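Local coordinates for rieske iron-sulfur protein soxF (Sulfolobus acidocaldarius, PDB 1JM1), which probably carries electrons in the respiratory chain through its [2Fe-2S] cluster, as the soluble domain of a Rieske protein, at residues F35-T40 with V165-P170; E42-V47 with P149-D154. All blocks are in the same frame, centred on the assembly; numbering follows the deposited sequence.

Contact 1. Residues F35-T40 with V165-P170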
ATOM      1  N   PHE A  35       4.594  -6.637   3.687  1.00 11.22           N
ATOM      2  CA  PHE A  35       6.043  -6.502   3.581  1.00 11.64           C
ATOM      3  C   PHE A  35       6.432  -5.205   4.303  1.00 11.28           C
ATOM      4  O   PHE A  35       5.538  -4.493   4.805  1.00 12.79           O
ATOM      5  CB  PHE A  35       6.511  -6.513   2.102  1.00 12.04           C
ATOM      6  CG  PHE A  35       6.031  -5.387   1.258  1.00 11.21           C
ATOM      7  CD1 PHE A  35       6.846  -4.310   0.939  1.00 11.24           C
ATOM      8  CD2 PHE A  35       4.744  -5.377   0.726  1.00 11.27           C
ATOM      9  CE1 PHE A  35       6.436  -3.307   0.093  1.00 10.86           C
ATOM     10  CE2 PHE A  35       4.320  -4.359  -0.118  1.00 11.12           C
ATOM     11  CZ  PHE A  35       5.153  -3.326  -0.440  1.00 10.90           C
ATOM     12  N   ALA A  36       7.699  -4.909   4.382  1.00 11.94           N
ATOM     13  CA  ALA A  36       8.189  -3.640   4.930  1.00 11.94           C
ATOM     14  C   ALA A  36       9.016  -2.949   3.877  1.00 11.15           C
ATOM     15  O   ALA A  36       9.771  -3.608   3.139  1.00 12.60           O
ATOM     16  CB  ALA A  36       9.044  -3.845   6.167  1.00 14.22           C
ATOM     17  N   TYR A  37       8.886  -1.623   3.781  1.00 10.59           N
ATOM     18  CA  TYR A  37       9.602  -0.883   2.751  1.00 10.44           C
ATOM     19  C   TYR A  37       9.452   0.615   2.987  1.00 10.24           C
ATOM     20  O   TYR A  37       8.350   1.054   3.317  1.00 10.51           O
ATOM     21  CB  TYR A  37       8.967  -1.158   1.360  1.00 10.83           C
ATOM     22  CG  TYR A  37       9.640  -0.415   0.226  1.00 10.55           C
ATOM     23  CD1 TYR A  37      10.824  -0.871  -0.339  1.00 10.78           C
ATOM     24  CD2 TYR A  37       9.088   0.784  -0.252  1.00 10.37           C
ATOM     25  CE1 TYR A  37      11.448  -0.164  -1.350  1.00 10.74           C
ATOM     26  CE2 TYR A  37       9.730   1.485  -1.258  1.00 10.62           C
ATOM     27  CZ  TYR A  37      10.922   0.994  -1.802  1.00 10.53           C
ATOM     28  OH  TYR A  37      11.505   1.741  -2.794  1.00 11.83           O
ATOM     29  N   PRO A  38      10.494   1.414   2.707  1.00 10.83           N
ATOM     30  CA  PRO A  38      11.861   1.014   2.372  1.00 11.30           C
ATOM     31  C   PRO A  38      12.703   0.534   3.509  1.00 12.34           C
ATOM     32  O   PRO A  38      13.795   0.021   3.251  1.00 14.09           O
ATOM     33  CB  PRO A  38      12.436   2.287   1.709  1.00 12.47           C
ATOM     34  CG  PRO A  38      11.694   3.409   2.445  1.00 11.90           C
ATOM     35  CD  PRO A  38      10.310   2.889   2.598  1.00 11.37           C
ATOM     36  N   LEU A  39      12.267   0.714   4.768  1.00 12.14           N
ATOM     37  CA  LEU A  39      12.944   0.269   5.932  1.00 12.76           C
ATOM     38  C   LEU A  39      12.198  -0.834   6.608  1.00 12.92           C
ATOM     39  O   LEU A  39      10.969  -0.953   6.491  1.00 13.84           O
ATOM     40  CB  LEU A  39      13.164   1.421   6.941  1.00 13.83           C
ATOM     41  CG  LEU A  39      13.841   2.695   6.384  1.00 16.19           C
ATOM     42  CD1 LEU A  39      13.917   3.682   7.541  1.00 17.18           C
ATOM     43  CD2 LEU A  39      15.156   2.468   5.700  1.00 18.63           C
ATOM     44  N   THR A  40      12.895  -1.630   7.386  1.00 14.72           N
ATOM     45  CA  THR A  40      12.290  -2.845   7.982  1.00 18.62           C
ATOM     46  C   THR A  40      11.197  -2.547   8.848  1.00 18.30           C
ATOM     47  O   THR A  40      10.297  -3.402   9.078  1.00 21.23           O
ATOM     48  CB  THR A  40      13.340  -3.742   8.708  0.67 22.52           C
ATOM     49  OG1 THR A  40      13.710  -2.939   9.760  0.67 33.71           O
ATOM     50  CG2 THR A  40      14.412  -4.068   7.726  0.67 25.23           C
ATOM     51  N   VAL A 165       9.747   0.240  -5.439  1.00 11.16           N
ATOM     52  CA  VAL A 165      10.750   1.190  -5.973  1.00 11.83           C
ATOM     53  C   VAL A 165      10.557   2.619  -5.534  1.00 11.32           C
ATOM     54  O   VAL A 165      11.410   3.461  -5.839  1.00 12.54           O
ATOM     55  CB  VAL A 165      10.840   1.083  -7.511  1.00 12.66           C
ATOM     56  CG1 VAL A 165      11.281  -0.317  -7.908  1.00 14.60           C
ATOM     57  CG2 VAL A 165       9.536   1.492  -8.191  1.00 13.72           C
ATOM     58  N   GLY A 166       9.462   2.958  -4.854  1.00 10.68           N
ATOM     59  CA  GLY A 166       9.313   4.297  -4.329  1.00 10.93           C
ATOM     60  C   GLY A 166       7.977   4.425  -3.614  1.00 10.22           C
ATOM     61  O   GLY A 166       7.270   3.457  -3.448  1.00 10.53           O
ATOM     62  N   THR A 167       7.660   5.659  -3.199  1.00 10.08           N
ATOM     63  CA  THR A 167       6.333   5.981  -2.693  1.00  9.97           C
ATOM     64  C   THR A 167       5.899   7.288  -3.303  1.00  9.86           C
ATOM     65  O   THR A 167       6.732   8.086  -3.737  1.00 11.02           O
ATOM     66  CB  THR A 167       6.246   6.042  -1.155  1.00  9.95           C
ATOM     67  OG1 THR A 167       6.958   7.179  -0.668  1.00 10.57           O
ATOM     68  CG2 THR A 167       6.813   4.786  -0.513  1.00 10.96           C
ATOM     69  N   ASN A 168       4.593   7.543  -3.312  1.00 10.03           N
ATOM     70  CA  ASN A 168       4.085   8.802  -3.836  1.00 10.26           C
ATOM     71  C   ASN A 168       4.037   9.903  -2.799  1.00 10.08           C
ATOM     72  O   ASN A 168       3.770  11.065  -3.141  1.00 11.30           O
ATOM     73  CB  ASN A 168       2.715   8.660  -4.489  1.00 10.58           C
ATOM     74  CG  ASN A 168       1.602   8.297  -3.516  1.00  9.85           C
ATOM     75  OD1 ASN A 168       1.888   7.894  -2.367  1.00 10.15           O
ATOM     76  ND2 ASN A 168       0.366   8.393  -3.962  1.00 10.89           N
ATOM     77  N   ALA A 169       4.314   9.594  -1.521  1.00 10.13           N
ATOM     78  CA  ALA A 169       4.142  10.525  -0.412  1.00 10.08           C
ATOM     79  C   ALA A 169       4.895  10.023   0.760  1.00 10.02           C
ATOM     80  O   ALA A 169       5.160   8.792   0.895  1.00 10.30           O
ATOM     81  CB  ALA A 169       2.662  10.621  -0.080  1.00 10.94           C
ATOM     82  N   PRO A 170       5.206  10.887   1.718  1.00 10.62           N
ATOM     83  CA  PRO A 170       5.745  10.437   3.018  1.00 10.68           C
ATOM     84  C   PRO A 170       4.699   9.655   3.789  1.00 10.05           C
ATOM     85  O   PRO A 170       3.494   9.952   3.756  1.00 10.66           O
ATOM     86  CB  PRO A 170       6.039  11.769   3.746  1.00 11.88           C
ATOM     87  CG  PRO A 170       5.063  12.749   3.122  1.00 12.22           C
ATOM     88  CD  PRO A 170       5.010  12.354   1.678  1.00 11.47           C
TER
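Thr167 CG2 lies at the edge of the Tyr37 ring, near its plane and 4.5 Å from CE2 of Tyr37. Val165 N and Gly166 O approach the ring obliquely. Pro38 CB sits over the centre of one face, 3.9 Å above the ring plane. The ring bridges the two facing antiparallel sheets of the Rieske fold. It reaches from the turn after strand 32-36 to a classic beta bulge in strand 161-167, where Val165 and Gly166 both face Ile152. The peptide before Pro38 is cis, and this folds the proline back onto the ring. With CG anti to the backbone N (chi1 179°), the ring reaches to the other segment. Tyr37 OH then sits above the flat peptide of the bulge, 3.0 Å from Val165 C. It is also 3.1 Å from Gly166 N, but the angle is poor and no hydrogen bond forms. The hydroxyl is hydrogen-bonded to Pro11 O instead. Phe10 and Tyr13 pack beside the tyrosine. Past the bulge, Ala169 O is hydrogen-bonded to Asn184 ND2. Thr167 OG1 donates to the same Ala169 O at 2.9 Å, from 47° out of the carbonyl plane.

Contact 2. Residues E42-V47 with P149-D154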
ATOM      1  N   GLU A  42       8.655  -0.275   8.575  1.00 11.98           N
ATOM      2  CA  GLU A  42       7.631   0.495   7.841  1.00 10.60           C
ATOM      3  C   GLU A  42       6.723  -0.484   7.112  1.00 10.54           C
ATOM      4  O   GLU A  42       7.010  -0.913   5.990  1.00 11.12           O
ATOM      5  CB  GLU A  42       8.283   1.452   6.866  1.00 11.07           C
ATOM      6  CG  GLU A  42       9.047   2.586   7.545  1.00 11.47           C
ATOM      7  CD  GLU A  42       9.908   3.359   6.601  1.00 10.82           C
ATOM      8  OE1 GLU A  42      10.416   2.843   5.607  1.00 11.88           O
ATOM      9  OE2 GLU A  42      10.076   4.623   6.872  1.00 12.25           O
ATOM     10  N   PRO A  43       5.620  -0.889   7.727  1.00 10.79           N
ATOM     11  CA  PRO A  43       4.797  -1.918   7.121  1.00 10.76           C
ATOM     12  C   PRO A  43       3.996  -1.405   5.937  1.00 10.22           C
ATOM     13  O   PRO A  43       3.508  -0.277   5.964  1.00 10.03           O
ATOM     14  CB  PRO A  43       3.878  -2.360   8.295  1.00 11.63           C
ATOM     15  CG  PRO A  43       3.708  -1.091   9.055  1.00 12.83           C
ATOM     16  CD  PRO A  43       5.077  -0.410   9.016  1.00 12.34           C
ATOM     17  N   CYS A  44       3.849  -2.271   4.944  1.00 10.02           N
ATOM     18  CA  CYS A  44       3.143  -2.038   3.705  1.00  9.81           C
ATOM     19  C   CYS A  44       2.372  -3.264   3.328  1.00 10.09           C
ATOM     20  O   CYS A  44       2.614  -4.353   3.868  1.00 10.62           O
ATOM     21  CB  CYS A  44       4.160  -1.725   2.577  1.00  9.88           C
ATOM     22  SG  CYS A  44       5.181  -0.257   2.847  1.00 10.54           S
ATOM     23  N   PHE A  45       1.484  -3.170   2.337  1.00 10.35           N
ATOM     24  CA  PHE A  45       0.877  -4.371   1.769  1.00 10.72           C
ATOM     25  C   PHE A  45       0.720  -4.227   0.285  1.00 10.29           C
ATOM     26  O   PHE A  45       0.358  -3.161  -0.222  1.00 10.60           O
ATOM     27  CB  PHE A  45      -0.456  -4.710   2.459  1.00 11.53           C
ATOM     28  CG  PHE A  45      -1.545  -3.688   2.299  1.00 10.89           C
ATOM     29  CD1 PHE A  45      -2.484  -3.790   1.308  1.00 11.26           C
ATOM     30  CD2 PHE A  45      -1.608  -2.585   3.137  1.00 11.58           C
ATOM     31  CE1 PHE A  45      -3.435  -2.825   1.131  1.00 11.72           C
ATOM     32  CE2 PHE A  45      -2.566  -1.598   2.947  1.00 11.88           C
ATOM     33  CZ  PHE A  45      -3.490  -1.719   1.963  1.00 11.83           C
ATOM     34  N   LEU A  46       0.908  -5.345  -0.407  1.00 11.11           N
ATOM     35  CA  LEU A  46       0.436  -5.545  -1.763  1.00 10.99           C
ATOM     36  C   LEU A  46      -0.998  -5.958  -1.709  1.00 10.67           C
ATOM     37  O   LEU A  46      -1.415  -6.668  -0.800  1.00 12.12           O
ATOM     38  CB  LEU A  46       1.182  -6.710  -2.523  1.00 14.16           C
ATOM     39  CG  LEU A  46       2.617  -6.782  -2.675  1.00 13.91           C
ATOM     40  CD1 LEU A  46       3.050  -8.032  -3.492  1.00 16.18           C
ATOM     41  CD2 LEU A  46       3.161  -5.581  -3.451  1.00 14.77           C
ATOM     42  N   VAL A  47      -1.756  -5.563  -2.731  1.00 11.05           N
ATOM     43  CA  VAL A  47      -3.137  -6.035  -2.883  1.00 12.14           C
ATOM     44  C   VAL A  47      -3.409  -6.241  -4.351  1.00 11.98           C
ATOM     45  O   VAL A  47      -3.077  -5.379  -5.185  1.00 12.43           O
ATOM     46  CB  VAL A  47      -4.137  -5.085  -2.238  1.00 13.01           C
ATOM     47  CG1 VAL A  47      -4.082  -3.649  -2.774  1.00 13.62           C
ATOM     48  CG2 VAL A  47      -5.573  -5.656  -2.321  1.00 15.19           C
ATOM     49  N   PRO A 149      -0.544   6.732   1.561  1.00  9.24           N
ATOM     50  CA  PRO A 149       0.533   6.625   0.580  1.00  9.41           C
ATOM     51  C   PRO A 149       0.536   5.305  -0.174  1.00  9.43           C
ATOM     52  O   PRO A 149       0.280   4.228   0.390  1.00  9.83           O
ATOM     53  CB  PRO A 149       1.792   6.816   1.433  1.00  9.83           C
ATOM     54  CG  PRO A 149       1.310   7.706   2.554  1.00 10.44           C
ATOM     55  CD  PRO A 149      -0.083   7.155   2.875  1.00  9.84           C
ATOM     56  N   ILE A 150       0.862   5.416  -1.450  1.00  9.63           N
ATOM     57  CA  ILE A 150       1.046   4.313  -2.375  1.00  9.73           C
ATOM     58  C   ILE A 150       2.526   3.969  -2.464  1.00  9.40           C
ATOM     59  O   ILE A 150       3.374   4.852  -2.569  1.00 10.22           O
ATOM     60  CB  ILE A 150       0.481   4.661  -3.779  1.00  9.98           C
ATOM     61  CG1 ILE A 150      -1.023   4.859  -3.677  1.00 12.00           C
ATOM     62  CG2 ILE A 150       0.853   3.619  -4.816  1.00 11.15           C
ATOM     63  CD1 ILE A 150      -1.647   5.498  -4.924  1.00 14.44           C
ATOM     64  N   VAL A 151       2.814   2.669  -2.460  1.00  9.45           N
ATOM     65  CA  VAL A 151       4.132   2.143  -2.737  1.00  9.89           C
ATOM     66  C   VAL A 151       4.168   1.811  -4.237  1.00  9.80           C
ATOM     67  O   VAL A 151       3.381   0.996  -4.730  1.00 10.68           O
ATOM     68  CB  VAL A 151       4.430   0.909  -1.884  1.00 10.50           C
ATOM     69  CG1 VAL A 151       5.819   0.344  -2.257  1.00 11.95           C
ATOM     70  CG2 VAL A 151       4.358   1.251  -0.406  1.00 11.56           C
ATOM     71  N   ILE A 152       5.069   2.475  -4.938  1.00 10.32           N
ATOM     72  CA  ILE A 152       5.220   2.290  -6.391  1.00 10.86           C
ATOM     73  C   ILE A 152       5.932   0.958  -6.616  1.00 10.85           C
ATOM     74  O   ILE A 152       6.950   0.678  -5.978  1.00 11.24           O
ATOM     75  CB  ILE A 152       5.952   3.479  -6.995  0.54 11.41           C
ATOM     76  CG1 ILE A 152       5.236   4.782  -6.615  0.54 13.02           C
ATOM     77  CG2 ILE A 152       6.098   3.277  -8.510  0.54 13.17           C
ATOM     78  CD1 ILE A 152       6.200   5.940  -6.824  0.54 16.06           C
ATOM     79  N   LEU A 153       5.365   0.138  -7.512  1.00 11.55           N
ATOM     80  CA  LEU A 153       5.879  -1.158  -7.836  1.00 11.37           C
ATOM     81  C   LEU A 153       6.400  -1.211  -9.243  1.00 12.09           C
ATOM     82  O   LEU A 153       5.959  -0.483 -10.132  1.00 13.82           O
ATOM     83  CB  LEU A 153       4.763  -2.207  -7.676  1.00 11.55           C
ATOM     84  CG  LEU A 153       4.093  -2.301  -6.314  1.00 10.97           C
ATOM     85  CD1 LEU A 153       2.967  -3.339  -6.369  1.00 11.57           C
ATOM     86  CD2 LEU A 153       5.105  -2.643  -5.210  1.00 11.30           C
ATOM     87  N   ASP A 154       7.305  -2.154  -9.466  1.00 12.67           N
ATOM     88  CA  ASP A 154       7.853  -2.486 -10.784  1.00 13.17           C
ATOM     89  C   ASP A 154       7.866  -4.017 -10.885  1.00 13.07           C
ATOM     90  O   ASP A 154       8.499  -4.697 -10.054  1.00 17.89           O
ATOM     91  CB  ASP A 154       9.228  -1.905 -10.953  1.00 14.59           C
ATOM     92  CG  ASP A 154       9.841  -2.111 -12.317  1.00 21.94           C
ATOM     93  OD1 ASP A 154       9.099  -2.342 -13.270  1.00 30.81           O
ATOM     94  OD2 ASP A 154      11.065  -1.910 -12.457  1.00 26.58           O
TER
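Cys44 meets Val151, and Leu46 meets Leu153. These two apolar pairs join facing antiparallel sheets of the Rieske fold, through strand 43-48 on one side and strand 151-155 on the other. No hydrogen bond links the two segments. The closest CA atoms, those of Cys44 and Val151, are 7.7 Å apart, so only side chains meet between the two segments. Cys44 SG touches Val151 CG2 at 3.7 Å, and here the sulfur acts as an apolar group. CB of Cys44 points toward strand 151-155, and chi1 of -61° leaves SG against that methyl. Val151 answers with one branch, CG2. Two residues further along each strand, the two leucine side chains meet at a slant. Leu46 CD2 lies 3.7 Å from Leu153 CD1. The same Leu46 CD2 is 3.9 Å from Leu153 CD2, so one methyl rests against both branches of the other leucine. Ala89 of strand 87-91 packs against Leu46, Val151 and Leu153. Phe35 packs against Cys44 and Leu46. A backbone bond of Leu46 to Tyr33 holds strand 43-48 on one flank, and bonds of Phe45 to Phe90 and Val47 to Phe88 hold it on the other. At the far end of segment 149-154, Asp154 OD2 forms a salt bridge with Arg12 NH1.

How the contacts relate
Contacts 1 and 2 are neighbouring parts of one interface between two sheets. Their centres are about 6 Å apart. In one sheet, strands 32-36 and 43-48 are adjacent, and Phe35 O lies 2.8 Å from Cys44 N, a probable hydrogen bond. In the other, strands 151-155 and 161-167 are adjacent, and Gly166 O lies 2.8 Å from Ile152 N, again a probable hydrogen bond. Val151 of contact 2 is touched by Phe35 and Tyr37 of segment 35-40. In sequence, the residues of contact 2 fall between the two segments of contact 1. The cluster-binding residues Cys94, His96, Cys124 and His127 fall within both loops, but both contacts lie away from the [2Fe-2S] site.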